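Probable starch synthase 4, chloroplastic/amyloplastic (Arabidopsis thaliana, PDB 6GNE) is a probable starch synthase of plastids, with two Rossmann-like domains in the GT-B arrangement and adenosine-5'-diphosphate and glycan bound in the model. Local coordinates at residues 95-108 with 119-131. Residues are numbered along the deposited sequence; the frame is centred on the assembly and turned at random.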
ATOM      1  N   HIS A  95      10.181   5.737 -15.845  1.00 43.15           N
ATOM      2  CA  HIS A  95      10.807   7.030 -16.074  1.00 43.81           C
ATOM      3  C   HIS A  95      10.954   7.674 -14.710  1.00 42.74           C
ATOM      4  O   HIS A  95       9.970   7.904 -14.028  1.00 40.56           O
ATOM      5  CB  HIS A  95       9.946   7.913 -17.002  1.00 44.99           C
ATOM      6  CG  HIS A  95      10.037   7.529 -18.447  1.00 47.11           C
ATOM      7  ND1 HIS A  95       9.214   6.576 -19.017  1.00 47.15           N
ATOM      8  CD2 HIS A  95      10.882   7.942 -19.431  1.00 48.87           C
ATOM      9  CE1 HIS A  95       9.541   6.431 -20.292  1.00 48.80           C
ATOM     10  NE2 HIS A  95      10.555   7.238 -20.566  1.00 49.73           N
ATOM     11  N   PHE A  96      12.191   7.937 -14.306  1.00 44.01           N
ATOM     12  CA  PHE A  96      12.490   8.613 -13.049  1.00 43.69           C
ATOM     13  C   PHE A  96      12.842  10.064 -13.329  1.00 45.66           C
ATOM     14  O   PHE A  96      13.742  10.348 -14.118  1.00 49.18           O
ATOM     15  CB  PHE A  96      13.682   7.965 -12.351  1.00 43.93           C
ATOM     16  CG  PHE A  96      13.575   6.484 -12.144  1.00 42.54           C
ATOM     17  CD1 PHE A  96      14.027   5.608 -13.108  1.00 43.15           C
ATOM     18  CD2 PHE A  96      13.074   5.975 -10.966  1.00 41.17           C
ATOM     19  CE1 PHE A  96      13.961   4.249 -12.906  1.00 42.31           C
ATOM     20  CE2 PHE A  96      13.001   4.607 -10.749  1.00 40.26           C
ATOM     21  CZ  PHE A  96      13.433   3.748 -11.732  1.00 40.96           C
ATOM     22  N   ILE A  97      12.144  10.994 -12.693  1.00 46.06           N
ATOM     23  CA  ILE A  97      12.387  12.421 -12.912  1.00 48.87           C
ATOM     24  C   ILE A  97      13.350  12.924 -11.846  1.00 50.18           C
ATOM     25  O   ILE A  97      13.075  12.804 -10.655  1.00 48.35           O
ATOM     26  CB  ILE A  97      11.063  13.214 -12.898  1.00 48.61           C
ATOM     27  CG1 ILE A  97      10.090  12.648 -13.956  1.00 48.34           C
ATOM     28  CG2 ILE A  97      11.291  14.677 -13.176  1.00 49.86           C
ATOM     29  CD1 ILE A  97       8.800  13.452 -14.089  1.00 48.50           C
ATOM     30  N   GLU A  98      14.484  13.465 -12.280  1.00 54.11           N
ATOM     31  CA  GLU A  98      15.449  14.129 -11.390  1.00 57.18           C
ATOM     32  C   GLU A  98      15.416  15.661 -11.572  1.00 58.77           C
ATOM     33  O   GLU A  98      16.034  16.174 -12.498  1.00 60.06           O
ATOM     34  CB  GLU A  98      16.853  13.586 -11.636  1.00 59.81           C
ATOM     35  CG  GLU A  98      17.828  13.960 -10.550  1.00 62.67           C
ATOM     36  CD  GLU A  98      19.237  13.444 -10.755  1.00 66.86           C
ATOM     37  OE1 GLU A  98      19.639  12.898 -11.833  1.00 69.23           O
ATOM     38  OE2 GLU A  98      19.967  13.655  -9.774  1.00 70.23           O
ATOM     39  N   PRO A  99      14.696  16.391 -10.697  1.00 59.19           N
ATOM     40  CA  PRO A  99      14.649  17.850 -10.880  1.00 61.85           C
ATOM     41  C   PRO A  99      15.950  18.557 -10.554  1.00 64.96           C
ATOM     42  O   PRO A  99      16.705  18.141  -9.677  1.00 65.13           O
ATOM     43  CB  PRO A  99      13.544  18.306  -9.921  1.00 61.03           C
ATOM     44  CG  PRO A  99      12.743  17.074  -9.649  1.00 58.54           C
ATOM     45  CD  PRO A  99      13.759  15.955  -9.650  1.00 57.52           C
ATOM     46  N   GLN A 100      16.202  19.616 -11.302  1.00 68.05           N
ATOM     47  CA  GLN A 100      17.361  20.481 -11.118  1.00 71.61           C
ATOM     48  C   GLN A 100      16.710  21.807 -10.704  1.00 72.61           C
ATOM     49  O   GLN A 100      16.683  22.789 -11.462  1.00 75.28           O
ATOM     50  CB  GLN A 100      18.164  20.632 -12.431  1.00 74.34           C
ATOM     51  CG  GLN A 100      18.409  19.372 -13.260  1.00 73.79           C
ATOM     52  CD  GLN A 100      19.776  18.761 -13.051  1.00 73.82           C
ATOM     53  OE1 GLN A 100      20.659  18.894 -13.903  1.00 76.48           O
ATOM     54  NE2 GLN A 100      19.954  18.098 -11.912  1.00 71.90           N
ATOM     55  N   HIS A 101      16.058  21.778  -9.554  1.00 70.81           N
ATOM     56  CA  HIS A 101      15.469  22.953  -8.949  1.00 71.35           C
ATOM     57  C   HIS A 101      16.316  23.176  -7.710  1.00 71.42           C
ATOM     58  O   HIS A 101      16.626  22.218  -7.020  1.00 69.14           O
ATOM     59  CB  HIS A 101      14.009  22.650  -8.577  1.00 69.46           C
ATOM     60  CG  HIS A 101      13.279  23.800  -7.963  1.00 71.24           C
ATOM     61  ND1 HIS A 101      13.492  24.199  -6.664  1.00 71.63           N
ATOM     62  CD2 HIS A 101      12.318  24.624  -8.453  1.00 72.20           C
ATOM     63  CE1 HIS A 101      12.704  25.221  -6.379  1.00 72.59           C
ATOM     64  NE2 HIS A 101      11.985  25.500  -7.449  1.00 73.08           N
ATOM     65  N   PRO A 102      16.687  24.432  -7.396  1.00 74.94           N
ATOM     66  CA  PRO A 102      17.610  24.669  -6.248  1.00 76.95           C
ATOM     67  C   PRO A 102      17.179  24.060  -4.896  1.00 75.51           C
ATOM     68  O   PRO A 102      18.024  23.775  -4.073  1.00 77.23           O
ATOM     69  CB  PRO A 102      17.705  26.198  -6.146  1.00 79.12           C
ATOM     70  CG  PRO A 102      16.785  26.753  -7.171  1.00 79.52           C
ATOM     71  CD  PRO A 102      16.363  25.670  -8.120  1.00 76.96           C
ATOM     72  N   SER A 103      15.876  23.883  -4.683  1.00 74.11           N
ATOM     73  CA  SER A 103      15.310  23.258  -3.464  1.00 73.74           C
ATOM     74  C   SER A 103      15.548  21.748  -3.307  1.00 71.83           C
ATOM     75  O   SER A 103      15.273  21.199  -2.242  1.00 68.60           O
ATOM     76  CB  SER A 103      13.792  23.493  -3.383  1.00 72.88           C
ATOM     77  OG  SER A 103      13.445  24.866  -3.398  1.00 75.09           O
ATOM     78  N   LYS A 104      16.010  21.076  -4.361  1.00 72.73           N
ATOM     79  CA  LYS A 104      16.496  19.691  -4.272  1.00 71.20           C
ATOM     80  C   LYS A 104      15.435  18.775  -3.723  1.00 67.42           C
ATOM     81  O   LYS A 104      15.607  18.117  -2.687  1.00 67.62           O
ATOM     82  CB  LYS A 104      17.780  19.630  -3.442  1.00 74.05           C
ATOM     83  CG  LYS A 104      18.942  20.318  -4.128  1.00 78.24           C
ATOM     84  CD  LYS A 104      20.168  20.365  -3.184  1.00 80.86           C
ATOM     85  CE  LYS A 104      21.519  20.046  -3.856  1.00 83.74           C
ATOM     86  NZ  LYS A 104      22.130  18.708  -3.467  1.00 83.63           N
ATOM     87  N   PHE A 105      14.322  18.738  -4.436  1.00 64.20           N
ATOM     88  CA  PHE A 105      13.122  18.131  -3.910  1.00 60.92           C
ATOM     89  C   PHE A 105      13.279  16.656  -3.596  1.00 58.54           C
ATOM     90  O   PHE A 105      12.738  16.192  -2.600  1.00 59.11           O
ATOM     91  CB  PHE A 105      11.953  18.327  -4.871  1.00 60.59           C
ATOM     92  CG  PHE A 105      11.525  19.763  -5.043  1.00 61.93           C
ATOM     93  CD1 PHE A 105      11.197  20.555  -3.938  1.00 62.76           C
ATOM     94  CD2 PHE A 105      11.405  20.313  -6.320  1.00 62.46           C
ATOM     95  CE1 PHE A 105      10.794  21.879  -4.103  1.00 64.71           C
ATOM     96  CE2 PHE A 105      10.999  21.625  -6.487  1.00 64.63           C
ATOM     97  CZ  PHE A 105      10.693  22.413  -5.371  1.00 65.58           C
ATOM     98  N   PHE A 106      14.011  15.916  -4.416  1.00 58.59           N
ATOM     99  CA  PHE A 106      14.164  14.474  -4.201  1.00 57.82           C
ATOM    100  C   PHE A 106      15.579  14.053  -3.847  1.00 61.97           C
ATOM    101  O   PHE A 106      16.037  12.971  -4.207  1.00 61.72           O
ATOM    102  CB  PHE A 106      13.583  13.733  -5.396  1.00 55.34           C
ATOM    103  CG  PHE A 106      12.157  14.075  -5.620  1.00 53.59           C
ATOM    104  CD1 PHE A 106      11.204  13.679  -4.704  1.00 50.82           C
ATOM    105  CD2 PHE A 106      11.767  14.872  -6.687  1.00 54.55           C
ATOM    106  CE1 PHE A 106       9.883  14.038  -4.865  1.00 50.22           C
ATOM    107  CE2 PHE A 106      10.437  15.229  -6.861  1.00 53.16           C
ATOM    108  CZ  PHE A 106       9.497  14.816  -5.942  1.00 51.21           C
ATOM    109  N   TRP A 107      16.224  14.903  -3.053  1.00 67.36           N
ATOM    110  CA  TRP A 107      17.586  14.715  -2.599  1.00 70.81           C
ATOM    111  C   TRP A 107      17.645  14.938  -1.081  1.00 68.57           C
ATOM    112  O   TRP A 107      18.597  15.506  -0.583  1.00 69.48           O
ATOM    113  CB  TRP A 107      18.435  15.746  -3.326  1.00 78.62           C
ATOM    114  CG  TRP A 107      19.535  15.247  -4.197  1.00 86.22           C
ATOM    115  CD1 TRP A 107      20.459  14.261  -3.916  1.00 89.34           C
ATOM    116  CD2 TRP A 107      19.903  15.800  -5.469  1.00 92.53           C
ATOM    117  NE1 TRP A 107      21.345  14.136  -4.964  1.00 93.45           N
ATOM    118  CE2 TRP A 107      21.041  15.077  -5.923  1.00 96.80           C
ATOM    119  CE3 TRP A 107      19.389  16.848  -6.269  1.00 92.82           C
ATOM    120  CZ2 TRP A 107      21.671  15.362  -7.165  1.00100.87           C
ATOM    121  CZ3 TRP A 107      20.005  17.124  -7.500  1.00 96.36           C
ATOM    122  CH2 TRP A 107      21.134  16.381  -7.936  1.00100.62           C
ATOM    123  N   ARG A 108      16.634  14.458  -0.358  1.00 65.06           N
ATOM    124  CA  ARG A 108      16.440  14.743   1.073  1.00 64.35           C
ATOM    125  C   ARG A 108      16.675  13.534   1.982  1.00 62.46           C
ATOM    126  O   ARG A 108      16.455  13.615   3.190  1.00 63.85           O
ATOM    127  CB  ARG A 108      14.998  15.208   1.309  1.00 63.93           C
ATOM    128  CG  ARG A 108      14.512  16.344   0.414  1.00 64.87           C
ATOM    129  CD  ARG A 108      15.246  17.647   0.665  1.00 66.35           C
ATOM    130  NE  ARG A 108      14.637  18.726  -0.124  1.00 67.55           N
ATOM    131  CZ  ARG A 108      13.507  19.385   0.180  1.00 66.57           C
ATOM    132  NH1 ARG A 108      12.806  19.107   1.279  1.00 66.10           N
ATOM    133  NH2 ARG A 108      13.061  20.330  -0.642  1.00 65.95           N
ATOM    134  N   ARG A 119       4.932  21.177  -2.102  1.00 52.27           N
ATOM    135  CA  ARG A 119       5.692  21.718  -3.202  1.00 53.50           C
ATOM    136  C   ARG A 119       6.425  20.604  -3.965  1.00 51.42           C
ATOM    137  O   ARG A 119       6.366  20.557  -5.205  1.00 50.05           O
ATOM    138  CB  ARG A 119       6.666  22.788  -2.708  1.00 56.90           C
ATOM    139  CG  ARG A 119       5.975  24.096  -2.323  1.00 59.59           C
ATOM    140  CD  ARG A 119       6.887  25.046  -1.543  1.00 61.96           C
ATOM    141  NE  ARG A 119       8.140  25.349  -2.235  1.00 63.31           N
ATOM    142  CZ  ARG A 119       8.259  26.128  -3.315  1.00 64.95           C
ATOM    143  NH1 ARG A 119       9.460  26.318  -3.846  1.00 65.77           N
ATOM    144  NH2 ARG A 119       7.199  26.696  -3.895  1.00 65.63           N
ATOM    145  N   ARG A 120       7.078  19.714  -3.211  1.00 49.64           N
ATOM    146  CA  ARG A 120       7.805  18.570  -3.756  1.00 47.92           C
ATOM    147  C   ARG A 120       6.922  17.799  -4.734  1.00 47.01           C
ATOM    148  O   ARG A 120       7.279  17.623  -5.893  1.00 48.37           O
ATOM    149  CB  ARG A 120       8.276  17.629  -2.640  1.00 46.59           C
ATOM    150  CG  ARG A 120       9.358  18.159  -1.712  1.00 48.44           C
ATOM    151  CD  ARG A 120       9.659  17.195  -0.572  1.00 48.10           C
ATOM    152  NE  ARG A 120      10.411  16.016  -1.049  1.00 47.74           N
ATOM    153  CZ  ARG A 120      10.319  14.766  -0.581  1.00 47.05           C
ATOM    154  NH1 ARG A 120       9.485  14.429   0.407  1.00 47.02           N
ATOM    155  NH2 ARG A 120      11.078  13.812  -1.116  1.00 46.59           N
ATOM    156  N   PHE A 121       5.741  17.379  -4.303  1.00 46.23           N
ATOM    157  CA  PHE A 121       4.932  16.494  -5.148  1.00 45.51           C
ATOM    158  C   PHE A 121       4.037  17.205  -6.190  1.00 45.90           C
ATOM    159  O   PHE A 121       3.731  16.638  -7.248  1.00 45.77           O
ATOM    160  CB  PHE A 121       4.173  15.489  -4.279  1.00 44.56           C
ATOM    161  CG  PHE A 121       5.085  14.518  -3.557  1.00 43.70           C
ATOM    162  CD1 PHE A 121       5.684  13.478  -4.253  1.00 42.68           C
ATOM    163  CD2 PHE A 121       5.357  14.659  -2.195  1.00 43.46           C
ATOM    164  CE1 PHE A 121       6.515  12.582  -3.604  1.00 42.52           C
ATOM    165  CE2 PHE A 121       6.205  13.775  -1.541  1.00 43.22           C
ATOM    166  CZ  PHE A 121       6.786  12.731  -2.236  1.00 42.61           C
ATOM    167  N   SER A 122       3.614  18.431  -5.920  1.00 46.86           N
ATOM    168  CA  SER A 122       2.968  19.233  -6.965  1.00 47.83           C
ATOM    169  C   SER A 122       3.961  19.548  -8.106  1.00 48.60           C
ATOM    170  O   SER A 122       3.578  19.537  -9.279  1.00 49.31           O
ATOM    171  CB  SER A 122       2.327  20.515  -6.404  1.00 49.11           C
ATOM    172  OG  SER A 122       3.293  21.369  -5.839  1.00 50.47           O
ATOM    173  N   TYR A 123       5.229  19.817  -7.783  1.00 48.54           N
ATOM    174  CA  TYR A 123       6.252  19.961  -8.839  1.00 49.39           C
ATOM    175  C   TYR A 123       6.344  18.705  -9.693  1.00 47.70           C
ATOM    176  O   TYR A 123       6.272  18.762 -10.927  1.00 48.18           O
ATOM    177  CB  TYR A 123       7.639  20.261  -8.260  1.00 50.31           C
ATOM    178  CG  TYR A 123       8.724  20.419  -9.323  1.00 51.39           C
ATOM    179  CD1 TYR A 123       9.371  19.293  -9.880  1.00 49.96           C
ATOM    180  CD2 TYR A 123       9.106  21.687  -9.779  1.00 52.92           C
ATOM    181  CE1 TYR A 123      10.351  19.447 -10.852  1.00 50.79           C
ATOM    182  CE2 TYR A 123      10.094  21.838 -10.749  1.00 53.77           C
ATOM    183  CZ  TYR A 123      10.713  20.725 -11.285  1.00 52.77           C
ATOM    184  OH  TYR A 123      11.709  20.889 -12.230  1.00 54.13           O
ATOM    185  N   PHE A 124       6.526  17.580  -9.010  1.00 46.01           N
ATOM    186  CA  PHE A 124       6.638  16.284  -9.649  1.00 44.62           C
ATOM    187  C   PHE A 124       5.463  16.011 -10.581  1.00 44.33           C
ATOM    188  O   PHE A 124       5.660  15.542 -11.716  1.00 45.06           O
ATOM    189  CB  PHE A 124       6.740  15.169  -8.602  1.00 42.67           C
ATOM    190  CG  PHE A 124       6.598  13.792  -9.185  1.00 41.24           C
ATOM    191  CD1 PHE A 124       7.517  13.329 -10.135  1.00 41.35           C
ATOM    192  CD2 PHE A 124       5.543  12.966  -8.819  1.00 39.59           C
ATOM    193  CE1 PHE A 124       7.387  12.071 -10.695  1.00 40.42           C
ATOM    194  CE2 PHE A 124       5.423  11.688  -9.374  1.00 38.58           C
ATOM    195  CZ  PHE A 124       6.344  11.245 -10.314  1.00 38.69           C
ATOM    196  N   SER A 125       4.255  16.294 -10.095  1.00 44.07           N
ATOM    197  CA  SER A 125       3.023  16.080 -10.867  1.00 43.98           C
ATOM    198  C   SER A 125       3.044  16.889 -12.142  1.00 45.25           C
ATOM    199  O   SER A 125       2.681  16.377 -13.191  1.00 45.43           O
ATOM    200  CB  SER A 125       1.781  16.456 -10.051  1.00 44.52           C
ATOM    201  OG  SER A 125       1.605  15.600  -8.934  1.00 43.20           O
ATOM    202  N   ARG A 126       3.483  18.141 -12.051  1.00 46.93           N
ATOM    203  CA  ARG A 126       3.592  19.005 -13.227  1.00 49.40           C
ATOM    204  C   ARG A 126       4.631  18.460 -14.194  1.00 49.70           C
ATOM    205  O   ARG A 126       4.323  18.227 -15.363  1.00 51.10           O
ATOM    206  CB  ARG A 126       3.955  20.443 -12.845  1.00 51.60           C
ATOM    207  CG  ARG A 126       4.042  21.416 -14.010  1.00 54.22           C
ATOM    208  CD  ARG A 126       2.675  21.581 -14.661  1.00 55.57           C
ATOM    209  NE  ARG A 126       2.720  22.260 -15.960  1.00 57.86           N
ATOM    210  CZ  ARG A 126       2.497  23.550 -16.175  1.00 60.03           C
ATOM    211  NH1 ARG A 126       2.280  24.412 -15.179  1.00 60.92           N
ATOM    212  NH2 ARG A 126       2.541  23.999 -17.419  1.00 61.92           N
ATOM    213  N   ALA A 127       5.845  18.238 -13.693  1.00 48.62           N
ATOM    214  CA  ALA A 127       6.928  17.700 -14.499  1.00 48.48           C
ATOM    215  C   ALA A 127       6.566  16.378 -15.162  1.00 46.96           C
ATOM    216  O   ALA A 127       7.004  16.129 -16.280  1.00 48.23           O
ATOM    217  CB  ALA A 127       8.192  17.551 -13.663  1.00 48.49           C
ATOM    218  N   ALA A 128       5.762  15.540 -14.497  1.00 44.46           N
ATOM    219  CA  ALA A 128       5.338  14.256 -15.084  1.00 43.18           C
ATOM    220  C   ALA A 128       4.499  14.426 -16.345  1.00 44.15           C
ATOM    221  O   ALA A 128       4.728  13.763 -17.363  1.00 44.33           O
ATOM    222  CB  ALA A 128       4.580  13.425 -14.070  1.00 41.25           C
ATOM    223  N   LEU A 129       3.526  15.312 -16.272  1.00 45.35           N
ATOM    224  CA  LEU A 129       2.721  15.667 -17.454  1.00 47.42           C
ATOM    225  C   LEU A 129       3.544  16.317 -18.568  1.00 49.45           C
ATOM    226  O   LEU A 129       3.334  16.034 -19.744  1.00 49.99           O
ATOM    227  CB  LEU A 129       1.558  16.585 -17.056  1.00 47.46           C
ATOM    228  CG  LEU A 129       0.488  15.847 -16.258  1.00 45.33           C
ATOM    229  CD1 LEU A 129      -0.519  16.836 -15.702  1.00 45.77           C
ATOM    230  CD2 LEU A 129      -0.165  14.755 -17.106  1.00 45.00           C
ATOM    231  N   GLU A 130       4.478  17.171 -18.171  1.00 51.30           N
ATOM    232  CA  GLU A 130       5.410  17.817 -19.093  1.00 54.74           C
ATOM    233  C   GLU A 130       6.269  16.790 -19.837  1.00 54.08           C
ATOM    234  O   GLU A 130       6.418  16.878 -21.026  1.00 54.95           O
ATOM    235  CB  GLU A 130       6.283  18.804 -18.311  1.00 56.52           C
ATOM    236  CG  GLU A 130       6.900  19.914 -19.123  1.00 60.14           C
ATOM    237  CD  GLU A 130       5.869  20.781 -19.782  1.00 63.10           C
ATOM    238  OE1 GLU A 130       5.734  20.688 -21.013  1.00 66.78           O
ATOM    239  OE2 GLU A 130       5.177  21.558 -19.050  1.00 63.29           O
ATOM    240  N   LEU A 131       6.774  15.796 -19.133  1.00 53.24           N
ATOM    241  CA  LEU A 131       7.509  14.713 -19.781  1.00 54.36           C
ATOM    242  C   LEU A 131       6.654  14.024 -20.831  1.00 55.11           C
ATOM    243  O   LEU A 131       7.141  13.740 -21.919  1.00 57.43           O
ATOM    244  CB  LEU A 131       8.046  13.698 -18.754  1.00 53.04           C
ATOM    245  CG  LEU A 131       8.474  12.291 -19.216  1.00 52.86           C
ATOM    246  CD1 LEU A 131       9.678  12.319 -20.161  1.00 55.34           C
ATOM    247  CD2 LEU A 131       8.754  11.424 -17.996  1.00 50.87           C
TER
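Helix 117-134 packs on strand 92-100 and the loop after it, a strand-to-helix connection within the N-terminal Rossmann-like domain of this GT-B protein. Ile97, Pro99, Phe105 and Phe106 face Arg120, Tyr123, Phe124 and Ala128, and the strand and helix axes, 9.8 Å apart, run at 121°. In the strand half the contact is apolar. Ile97 reaches the helix through CD1, which lies 3.7 Å from Ala128 CA and also meets Ala127 and the Phe124 ring; the small alanines let the methyl come close to the helix backbone. At the N-terminal end of the strand part, Leu131 CD2 rests on His95 CB.

Tyr123, its first torsion fully extended from the backbone nitrogen (chi1 -180°), sends its ring toward the strand and loop. Tyr123 CE1 meets Pro99 CB at 3.5 Å, while Phe105 CE2 comes over one face, 3.8 Å from Tyr123 CD2. His101 joins these two rings in an aromatic cluster, and the Tyr123 hydroxyl is bonded to Asn82. Phe106 lies with CZ 3.8 Å from Phe124 CB, and its edge is turned to the face of Phe121 in an offset edge-to-face pair, planes at 61°.

The polar tie is made by Arg120, whose chain bends at chi3. Arg120 NE donates to Phe105 O at 2.8 Å, with the oxygen in the guanidinium plane, and Arg120 NH2 adds a weak bond to that oxygen at 3.3 Å. Arg108 NH1 lies 4.6 Å from Arg120 NE; Asp117 pairs with Arg120 NH1, while Asp116 and Glu114 take Arg108 NH1, and these acids probably compensate the like charges. The chemistry thus implies a division of labour: apolar packing seats the helix on the sheet, and the guanidinium of buried Arg120 fixes the loop's backbone to it.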